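Local structure of nitrogen regulatory PII-like protein (Bacillus subtilis subsp. subtilis, 4R25) at residues F4-V9 with Q74-A79. The protein belongs to the PII family of nitrogen regulators and is required for full induction of the nrgAB operon when ammonium is limiting. Numbering follows the deposited sequence.
With ZN (zinc ion), chain E.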
ATOM      1  N   PHE A   4     -11.186  -3.770  -7.770  1.00 37.01           N
ATOM      2  CA  PHE A   4     -10.204  -4.473  -6.955  1.00 47.99           C
ATOM      3  C   PHE A   4      -8.799  -3.949  -7.140  1.00 36.44           C
ATOM      4  O   PHE A   4      -8.442  -3.443  -8.201  1.00 39.56           O
ATOM      5  CB  PHE A   4     -10.221  -5.977  -7.255  1.00 47.46           C
ATOM      6  CG  PHE A   4     -11.497  -6.651  -6.874  1.00 56.20           C
ATOM      7  CD1 PHE A   4     -12.519  -6.808  -7.800  1.00 52.35           C
ATOM      8  CD2 PHE A   4     -11.688  -7.115  -5.586  1.00 55.94           C
ATOM      9  CE1 PHE A   4     -13.707  -7.427  -7.445  1.00 62.75           C
ATOM     10  CE2 PHE A   4     -12.874  -7.734  -5.225  1.00 64.72           C
ATOM     11  CZ  PHE A   4     -13.884  -7.889  -6.155  1.00 53.33           C
ATOM     12  N   LYS A   5      -7.995  -4.093  -6.094  1.00 40.69           N
ATOM     13  CA  LYS A   5      -6.576  -3.852  -6.208  1.00 29.18           C
ATOM     14  C   LYS A   5      -5.850  -5.180  -6.127  1.00 36.30           C
ATOM     15  O   LYS A   5      -6.007  -5.928  -5.162  1.00 44.01           O
ATOM     16  CB  LYS A   5      -6.092  -2.918  -5.106  1.00 35.06           C
ATOM     17  CG  LYS A   5      -4.596  -2.622  -5.159  1.00 36.33           C
ATOM     18  CD  LYS A   5      -4.106  -2.218  -3.788  1.00 54.17           C
ATOM     19  CE  LYS A   5      -3.032  -1.156  -3.857  1.00 78.20           C
ATOM     20  NZ  LYS A   5      -2.755  -0.612  -2.495  1.00 73.45           N
ATOM     21  N   VAL A   6      -5.051  -5.469  -7.145  1.00 39.63           N
ATOM     22  CA  VAL A   6      -4.216  -6.652  -7.126  1.00 27.80           C
ATOM     23  C   VAL A   6      -2.791  -6.253  -6.784  1.00 36.43           C
ATOM     24  O   VAL A   6      -2.172  -5.448  -7.475  1.00 38.37           O
ATOM     25  CB  VAL A   6      -4.267  -7.413  -8.466  1.00 42.24           C
ATOM     26  CG1 VAL A   6      -3.327  -8.611  -8.441  1.00 27.58           C
ATOM     27  CG2 VAL A   6      -5.678  -7.860  -8.750  1.00 32.48           C
ATOM     28  N   GLU A   7      -2.279  -6.828  -5.703  1.00 38.64           N
ATOM     29  CA  GLU A   7      -0.942  -6.519  -5.230  1.00 32.54           C
ATOM     30  C   GLU A   7      -0.026  -7.734  -5.366  1.00 47.08           C
ATOM     31  O   GLU A   7      -0.187  -8.728  -4.656  1.00 46.02           O
ATOM     32  CB  GLU A   7      -1.024  -6.081  -3.778  1.00 33.64           C
ATOM     33  CG  GLU A   7       0.204  -5.416  -3.234  1.00 39.82           C
ATOM     34  CD  GLU A   7      -0.099  -4.688  -1.937  1.00 62.53           C
ATOM     35  OE1 GLU A   7       0.280  -5.183  -0.852  1.00 59.43           O
ATOM     36  OE2 GLU A   7      -0.737  -3.619  -2.008  1.00 78.70           O
ATOM     37  N   ILE A   8       0.927  -7.658  -6.287  1.00 38.87           N
ATOM     38  CA  ILE A   8       1.881  -8.734  -6.472  1.00 31.77           C
ATOM     39  C   ILE A   8       3.204  -8.377  -5.812  1.00 40.53           C
ATOM     40  O   ILE A   8       3.812  -7.360  -6.137  1.00 51.08           O
ATOM     41  CB  ILE A   8       2.123  -9.016  -7.967  1.00 32.88           C
ATOM     42  CG1 ILE A   8       0.793  -9.146  -8.712  1.00 32.55           C
ATOM     43  CG2 ILE A   8       2.959 -10.270  -8.137  1.00 35.70           C
ATOM     44  CD1 ILE A   8       0.937  -9.192 -10.225  1.00 42.09           C
ATOM     45  N   VAL A   9       3.651  -9.207  -4.879  1.00 40.29           N
ATOM     46  CA  VAL A   9       4.932  -8.981  -4.222  1.00 45.24           C
ATOM     47  C   VAL A   9       5.896 -10.121  -4.545  1.00 54.95           C
ATOM     48  O   VAL A   9       5.746 -11.235  -4.051  1.00 43.94           O
ATOM     49  CB  VAL A   9       4.768  -8.841  -2.698  1.00 43.99           C
ATOM     50  CG1 VAL A   9       6.119  -8.798  -2.021  1.00 42.80           C
ATOM     51  CG2 VAL A   9       3.958  -7.596  -2.370  1.00 39.66           C
ATOM     52  N   GLN A  74      -8.590 -13.349 -13.886  1.00 49.34           N
ATOM     53  CA  GLN A  74      -7.765 -13.398 -15.086  1.00 36.81           C
ATOM     54  C   GLN A  74      -6.426 -12.703 -14.814  1.00 56.12           C
ATOM     55  O   GLN A  74      -5.399 -13.111 -15.346  1.00 53.38           O
ATOM     56  CB  GLN A  74      -8.496 -12.751 -16.273  1.00 58.84           C
ATOM     57  CG  GLN A  74      -8.090 -13.291 -17.648  1.00 68.71           C
ATOM     58  CD  GLN A  74      -8.920 -12.718 -18.801  1.00 75.83           C
ATOM     59  OE1 GLN A  74      -8.452 -12.640 -19.942  1.00 60.80           O
ATOM     60  NE2 GLN A  74     -10.152 -12.321 -18.505  1.00 59.47           N
ATOM     61  N   VAL A  75      -6.431 -11.674 -13.961  1.00 63.59           N
ATOM     62  CA  VAL A  75      -5.181 -11.018 -13.554  1.00 40.27           C
ATOM     63  C   VAL A  75      -4.322 -11.924 -12.690  1.00 45.09           C
ATOM     64  O   VAL A  75      -3.116 -12.050 -12.907  1.00 58.17           O
ATOM     65  CB  VAL A  75      -5.402  -9.720 -12.744  1.00 50.40           C
ATOM     66  CG1 VAL A  75      -4.055  -9.182 -12.265  1.00 33.11           C
ATOM     67  CG2 VAL A  75      -6.133  -8.676 -13.567  1.00 41.39           C
ATOM     68  N   THR A  76      -4.938 -12.544 -11.691  1.00 48.70           N
ATOM     69  CA  THR A  76      -4.176 -13.366 -10.763  1.00 60.97           C
ATOM     70  C   THR A  76      -3.673 -14.642 -11.422  1.00 52.29           C
ATOM     71  O   THR A  76      -2.554 -15.075 -11.157  1.00 54.49           O
ATOM     72  CB  THR A  76      -4.978 -13.701  -9.499  1.00 53.35           C
ATOM     73  OG1 THR A  76      -6.032 -14.609  -9.827  1.00 67.45           O
ATOM     74  CG2 THR A  76      -5.567 -12.437  -8.905  1.00 46.20           C
ATOM     75  N   GLU A  77      -4.487 -15.233 -12.294  1.00 56.82           N
ATOM     76  CA  GLU A  77      -4.091 -16.472 -12.963  1.00 62.95           C
ATOM     77  C   GLU A  77      -2.905 -16.239 -13.886  1.00 58.96           C
ATOM     78  O   GLU A  77      -1.977 -17.049 -13.947  1.00 62.68           O
ATOM     79  CB  GLU A  77      -5.254 -17.069 -13.750  1.00 52.95           C
ATOM     80  CG  GLU A  77      -4.899 -18.366 -14.463  1.00 78.10           C
ATOM     81  CD  GLU A  77      -4.638 -19.514 -13.498  1.00 97.09           C
ATOM     82  OE1 GLU A  77      -5.077 -19.436 -12.330  1.00101.25           O
ATOM     83  OE2 GLU A  77      -3.993 -20.500 -13.911  1.00118.28           O
ATOM     84  N   THR A  78      -2.945 -15.118 -14.598  1.00 43.67           N
ATOM     85  CA  THR A  78      -1.867 -14.747 -15.497  1.00 42.61           C
ATOM     86  C   THR A  78      -0.598 -14.476 -14.713  1.00 48.40           C
ATOM     87  O   THR A  78       0.490 -14.850 -15.131  1.00 62.53           O
ATOM     88  CB  THR A  78      -2.236 -13.492 -16.292  1.00 43.32           C
ATOM     89  OG1 THR A  78      -3.499 -13.696 -16.926  1.00 55.24           O
ATOM     90  CG2 THR A  78      -1.180 -13.182 -17.349  1.00 42.96           C
ATOM     91  N   ALA A  79      -0.747 -13.808 -13.575  1.00 65.84           N
ATOM     92  CA  ALA A  79       0.386 -13.514 -12.713  1.00 64.08           C
ATOM     93  C   ALA A  79       1.064 -14.798 -12.222  1.00 51.09           C
ATOM     94  O   ALA A  79       2.288 -14.871 -12.154  1.00 49.31           O
ATOM     95  CB  ALA A  79      -0.059 -12.657 -11.539  1.00 59.11           C
TER
HETATM   96 ZN    ZN E 204      -0.567  -1.074  -1.292  1.00114.89          ZN
HETATM   97  O   HOH W   1       1.271   0.403  -0.262  0.33 39.85           O
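With CG1 of Val6 set anti to its own backbone N (chi1 177°) and CG1 of Val75 turned the same way (chi1 175°), the two valines bring these methyls together at 3.9 Å, the side chains lying alongside each other and pointing opposite ways. The CG1 methyl of Val75 also lies 4.1 Å from CG2 of Val6, so a single methyl from the helix meets both branches of the strand residue. Two residues along the strand, the extended CG1 branch of Ile8 carries CD1 to CB of Ala79 at 3.8 Å, one helical turn beyond Val75. Thr76 adds only its CG2 methyl, 4.5 Å from CG1 of Val6. In the ferredoxin-like fold of PII proteins, helix 72-83 packs in this way on one face of the antiparallel sheet, against central strand 4-10; segments 4-9 and 74-79 run nearly parallel, at 11°, with their axes 9.9 Å apart. The interface is wholly apolar and buried, extended by Ile93 of the neighbouring strand beside Val6 and Ala79, and by Leu22 of helix 15-25 against Val75. Alternate residues serve the other face, where NZ of Lys5 (2.5 Å) and OE2 of Glu7 (2.6 Å) bind the zinc ion, with Glu64 and a water as further ligands. Within the helix, Gln74 O accepts a hydrogen bond from the backbone N of Thr78.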